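Local coordinates for gamma-glutamyl-gamma-aminobutyrate hydrolase PuuD (Escherichia coli, PDB 6VTV) that hydrolyses the gamma-glutamyl linkage of gamma-glutamyl-gamma-aminobutyrate, releasing 4-aminobutanoate and glutamate in the last step of putrescine breakdown, at the interface of chains A and B. Sequence-based numbering; all coordinates share one arbitrary frame. Chains: chain A/B, Gamma-glutamyl-gamma-aminobutyrate hydrolase PuuD.

The interface of chains A and B. Residues chain A 18, 27-29, 50; chain B 31, 33, 36, 48.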
# COMPACT_ATOMS: atom_id res chain seq x y z
N MET A 18 -5.84 -2.88 1.34
CA MET A 18 -4.98 -3.83 0.65
C MET A 18 -5.35 -5.26 1.03
O MET A 18 -6.10 -5.52 1.97
CB MET A 18 -3.51 -3.56 0.98
CG MET A 18 -3.12 -2.10 0.98
SD MET A 18 -1.35 -1.90 1.28
CE MET A 18 -0.71 -2.74 -0.16
N ALA A 27 5.33 -12.58 3.60
CA ALA A 27 3.99 -12.01 3.65
C ALA A 27 4.03 -10.59 3.11
O ALA A 27 4.89 -9.79 3.49
CB ALA A 27 3.45 -12.03 5.08
N THR A 28 3.10 -10.27 2.21
CA THR A 28 3.13 -9.01 1.49
C THR A 28 1.72 -8.44 1.38
O THR A 28 0.77 -9.16 1.10
CB THR A 28 3.72 -9.20 0.08
OG1 THR A 28 4.94 -9.93 0.17
CG2 THR A 28 3.99 -7.85 -0.57
N GLN A 29 1.61 -7.14 1.63
CA GLN A 29 0.38 -6.40 1.36
C GLN A 29 0.39 -5.95 -0.09
O GLN A 29 1.39 -5.40 -0.57
CB GLN A 29 0.26 -5.20 2.30
CG GLN A 29 0.44 -5.53 3.76
CD GLN A 29 -0.87 -5.84 4.46
OE1 GLN A 29 -1.78 -5.02 4.48
NE2 GLN A 29 -0.97 -7.04 5.03
N PRO A 50 -2.38 -0.46 4.94
CA PRO A 50 -1.98 -1.79 5.41
C PRO A 50 -2.91 -2.30 6.51
O PRO A 50 -3.58 -1.54 7.21
CB PRO A 50 -0.56 -1.57 5.95
CG PRO A 50 -0.12 -0.26 5.38
CD PRO A 50 -1.36 0.56 5.22
N LEU B 31 4.00 -4.23 -0.83
CA LEU B 31 4.80 -3.77 0.31
C LEU B 31 4.91 -4.92 1.29
O LEU B 31 3.90 -5.36 1.85
CB LEU B 31 4.17 -2.55 0.97
CG LEU B 31 4.87 -2.03 2.23
CD1 LEU B 31 6.34 -1.76 1.94
CD2 LEU B 31 4.18 -0.78 2.73
N GLU B 33 5.31 -7.10 4.53
CA GLU B 33 4.78 -6.81 5.86
C GLU B 33 5.89 -6.53 6.87
O GLU B 33 5.68 -5.77 7.82
CB GLU B 33 3.90 -7.96 6.34
CG GLU B 33 2.55 -8.04 5.65
CD GLU B 33 1.56 -8.93 6.37
OE1 GLU B 33 1.93 -9.52 7.41
OE2 GLU B 33 0.41 -9.05 5.90
N LEU B 36 6.49 -3.07 7.29
CA LEU B 36 5.39 -2.44 8.00
C LEU B 36 5.46 -2.71 9.50
O LEU B 36 5.24 -1.81 10.31
CB LEU B 36 4.06 -2.92 7.44
CG LEU B 36 3.68 -2.34 6.08
CD1 LEU B 36 2.60 -3.17 5.42
CD2 LEU B 36 3.24 -0.90 6.25
N ALA B 48 0.96 3.23 2.52
CA ALA B 48 1.73 2.79 1.36
C ALA B 48 1.44 3.70 0.17
O ALA B 48 0.28 4.06 -0.09
CB ALA B 48 1.41 1.34 1.02
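Strand 26-32 of chain A pairs antiparallel with strand 26-32 of chain B and also meets the start of helix 33-42 of B, while A:Pro50, in the loop after strand 45-49, packs against the same helix and the loop residue A:Met18 faces strand 45-49 of B. The patch belongs to the two-fold homodimer interface of this peptidase C26 enzyme, which has a class I glutamine amidotransferase fold; its centre is about 20 Å from A:Cys118, the predicted nucleophile. A:Gln29 and B:Leu31 bond reciprocally through their backbones, A:Gln29 N to B:Leu31 O and B:Leu31 N to A:Gln29 O, each 2.9 Å. Next to this bridge, B:Glu33 N, at the first residue of helix 33-42, gives an almost straight bond to A:Ala27 O (2.9 Å, 176° at H). The B:Glu33 side chain reaches across, meeting that of A:Gln29 at about a right angle: the side-chain amide nitrogen A:Gln29 NE2 donates a short, bent bond to B:Glu33 OE2 (2.6 Å). The carboxylate oxygen lies near the amide plane, but the nitrogen approaches from above the carboxylate plane, the two flat groups turned 50° apart. A bend at chi2 (-92°) of A:Gln29 directs the amide to B:Glu33, whose extended chain brings the carboxylate against A:Ala27 CB. Nearer the backbone, A:Gln29 CG packs on B:Leu36 CD1 at 3.6 Å. CD1 also lies against A:Pro50 CB, and B:Leu36 CD2 meets A:Pro50 CG at 3.5 Å, the two side chains crossing roughly perpendicularly. A:Met18 SD approaches B:Ala48 CB more loosely, at 4.3 Å.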